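Arginyl-tRNA synthetase, putative (Plasmodium falciparum, PDB 5JLD) probably attaches L-arginine to tRNA(Arg) at the expense of ATP, as a monomeric synthetase of the first aminoacyl-tRNA synthetase class. Local coordinates at residues D260-Y263 with N264-I268. Residues are numbered along the deposited sequence; the frame is centred on the assembly and turned at random.
Sequences DKLY and NILDI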
ATOM      1  N   ASP A 260      10.124  -8.867 -16.734  1.00 51.36           N
ATOM      2  CA  ASP A 260      10.818  -9.408 -15.566  1.00 52.88           C
ATOM      3  C   ASP A 260      12.112  -8.656 -15.285  1.00 56.13           C
ATOM      4  O   ASP A 260      12.474  -8.482 -14.118  1.00 50.74           O
ATOM      5  CB  ASP A 260      11.114 -10.901 -15.732  1.00 54.45           C
ATOM      6  CG  ASP A 260       9.865 -11.771 -15.576  1.00 61.21           C
ATOM      7  OD1 ASP A 260       8.753 -11.210 -15.450  1.00 55.26           O
ATOM      8  OD2 ASP A 260       9.992 -13.016 -15.607  1.00 65.01           O
ATOM      9  N   LYS A 261      12.810  -8.219 -16.333  1.00 56.15           N
ATOM     10  CA  LYS A 261      13.966  -7.350 -16.074  1.00 58.87           C
ATOM     11  C   LYS A 261      13.590  -6.150 -15.164  1.00 65.26           C
ATOM     12  O   LYS A 261      14.247  -5.875 -14.132  1.00 63.56           O
ATOM     13  CB  LYS A 261      14.564  -6.849 -17.389  1.00 54.91           C
ATOM     14  CG  LYS A 261      15.196  -7.943 -18.245  1.00 61.68           C
ATOM     15  CD  LYS A 261      15.307  -7.508 -19.702  1.00 69.32           C
ATOM     16  CE  LYS A 261      16.392  -8.275 -20.467  1.00 82.51           C
ATOM     17  NZ  LYS A 261      16.644  -9.645 -19.925  1.00 83.22           N
ATOM     18  N   LEU A 262      12.517  -5.458 -15.537  1.00 59.30           N
ATOM     19  CA  LEU A 262      12.027  -4.340 -14.752  1.00 46.99           C
ATOM     20  C   LEU A 262      11.650  -4.776 -13.327  1.00 56.61           C
ATOM     21  O   LEU A 262      12.087  -4.167 -12.330  1.00 54.82           O
ATOM     22  CB  LEU A 262      10.821  -3.692 -15.422  1.00 46.62           C
ATOM     23  CG  LEU A 262      10.185  -2.560 -14.606  1.00 56.28           C
ATOM     24  CD1 LEU A 262      11.148  -1.371 -14.489  1.00 50.90           C
ATOM     25  CD2 LEU A 262       8.854  -2.131 -15.186  1.00 57.26           C
ATOM     26  N   TYR A 263      10.841  -5.830 -13.234  1.00 51.60           N
ATOM     27  CA  TYR A 263      10.350  -6.266 -11.929  1.00 53.95           C
ATOM     28  C   TYR A 263      11.513  -6.574 -10.992  1.00 60.28           C
ATOM     29  O   TYR A 263      11.492  -6.177  -9.823  1.00 53.15           O
ATOM     30  CB  TYR A 263       9.434  -7.485 -12.060  1.00 54.49           C
ATOM     31  CG  TYR A 263       8.084  -7.166 -12.688  1.00 57.27           C
ATOM     32  CD1 TYR A 263       7.332  -6.055 -12.273  1.00 51.68           C
ATOM     33  CD2 TYR A 263       7.573  -7.963 -13.711  1.00 53.08           C
ATOM     34  CE1 TYR A 263       6.100  -5.763 -12.860  1.00 49.08           C
ATOM     35  CE2 TYR A 263       6.347  -7.686 -14.300  1.00 50.36           C
ATOM     36  CZ  TYR A 263       5.617  -6.592 -13.880  1.00 52.60           C
ATOM     37  OH  TYR A 263       4.414  -6.338 -14.488  1.00 49.68           O
ATOM     38  N   ASN A 264      12.559  -7.245 -11.469  1.00 60.89           N
ATOM     39  CA  ASN A 264      13.582  -7.534 -10.479  1.00 70.27           C
ATOM     40  C   ASN A 264      14.591  -6.387 -10.295  1.00 62.74           C
ATOM     41  O   ASN A 264      15.277  -6.368  -9.283  1.00 52.48           O
ATOM     42  CB  ASN A 264      14.281  -8.871 -10.767  1.00 69.26           C
ATOM     43  CG  ASN A 264      15.187  -8.819 -11.929  1.00 75.59           C
ATOM     44  OD1 ASN A 264      16.131  -8.034 -11.963  1.00 80.67           O
ATOM     45  ND2 ASN A 264      14.947  -9.702 -12.892  1.00 83.75           N
ATOM     46  N   ILE A 265      14.665  -5.431 -11.231  1.00 54.05           N
ATOM     47  CA  ILE A 265      15.341  -4.160 -10.920  1.00 55.76           C
ATOM     48  C   ILE A 265      14.627  -3.451  -9.747  1.00 57.05           C
ATOM     49  O   ILE A 265      15.262  -2.828  -8.885  1.00 59.52           O
ATOM     50  CB  ILE A 265      15.398  -3.200 -12.138  1.00 54.42           C
ATOM     51  CG1 ILE A 265      16.373  -3.714 -13.193  1.00 64.45           C
ATOM     52  CG2 ILE A 265      15.845  -1.810 -11.722  1.00 53.87           C
ATOM     53  CD1 ILE A 265      16.670  -2.709 -14.300  1.00 68.84           C
ATOM     54  N   LEU A 266      13.302  -3.565  -9.721  1.00 44.36           N
ATOM     55  CA  LEU A 266      12.493  -3.024  -8.636  1.00 49.65           C
ATOM     56  C   LEU A 266      12.442  -3.909  -7.375  1.00 46.61           C
ATOM     57  O   LEU A 266      11.919  -3.491  -6.337  1.00 46.86           O
ATOM     58  CB  LEU A 266      11.068  -2.780  -9.145  1.00 50.02           C
ATOM     59  CG  LEU A 266      10.902  -1.678 -10.192  1.00 52.03           C
ATOM     60  CD1 LEU A 266       9.464  -1.641 -10.716  1.00 42.20           C
ATOM     61  CD2 LEU A 266      11.318  -0.317  -9.611  1.00 49.20           C
ATOM     62  N   ASP A 267      12.999  -5.112  -7.474  1.00 47.92           N
ATOM     63  CA  ASP A 267      12.917  -6.114  -6.411  0.56 51.84           C
ATOM     64  C   ASP A 267      11.465  -6.385  -6.020  1.00 49.87           C
ATOM     65  O   ASP A 267      11.120  -6.425  -4.838  1.00 57.78           O
ATOM     66  CB  ASP A 267      13.733  -5.678  -5.187  0.56 52.67           C
ATOM     67  CG  ASP A 267      15.222  -5.863  -5.389  0.56 59.55           C
ATOM     68  OD1 ASP A 267      15.712  -6.994  -5.189  0.56 62.92           O
ATOM     69  OD2 ASP A 267      15.908  -4.884  -5.751  0.56 65.37           O
ATOM     70  N   ILE A 268      10.612  -6.564  -7.025  1.00 56.29           N
ATOM     71  CA  ILE A 268       9.190  -6.827  -6.804  1.00 54.83           C
ATOM     72  C   ILE A 268       8.759  -8.127  -7.467  1.00 57.06           C
ATOM     73  O   ILE A 268       8.845  -8.272  -8.682  1.00 50.99           O
ATOM     74  CB  ILE A 268       8.307  -5.680  -7.344  1.00 51.87           C
ATOM     75  CG1 ILE A 268       8.593  -4.384  -6.575  1.00 52.96           C
ATOM     76  CG2 ILE A 268       6.816  -6.063  -7.269  1.00 45.02           C
ATOM     77  CD1 ILE A 268       7.829  -3.190  -7.068  1.00 46.12           C
TER
HETATM   78  O   HOH W   1      16.775  -6.975 -14.344  1.00 61.62           O
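Leu-262 and Leu-266, one turn apart in the C-terminal part of helix 242-265 and just beyond, lean on each other at an oblique angle, CG of Leu-262 lying 4.1 Å from CD1 of Leu-266. With chi1 at 176°, the isobutyl group of Leu-262 swings away from its own backbone N, and CG and CD1 both lie near CD1 of Leu-266. The N-H of Leu-266 meets O of Leu-262 at 2.9 Å, nearly in line with the carbonyl bond. Both leucines are buried and also touch Ile-405 of helix 401-420.

Around the helix, Asn-264 folds back over the preceding turn. Its CG sits between backbone N and carbonyl carbon (chi1 73°), which brings the amide back beside the carbonyls of Asp-260 and Lys-261. Here one water clamps the side chain to the backbone, donating to OD1 of Asn-264 at 2.7 Å and to O of Lys-261 at 2.8 Å. That same carbonyl accepts the N-H of Ile-265, whose CG1 packs 3.2 Å from O of Lys-261.

Tyr-263 sends its ring inward to Ser-139 and Asn-176, which hydrogen-bond to its OH, while OD1 of Asp-260 lies at the ring edge, in its plane, and is hydrogen-bonded to the hydroxyl of Tyr-272. O of Tyr-263 receives the N-H of Ile-268 at 3.0 Å in an almost straight bond (172°), and a weak bond links N of Asp-267 to O of Asn-264. Asp-267, with positive phi, is the C-prime residue: a Schellman motif ends the helix and turns the chain toward strand 271-272 of the parallel sheet in the catalytic domain.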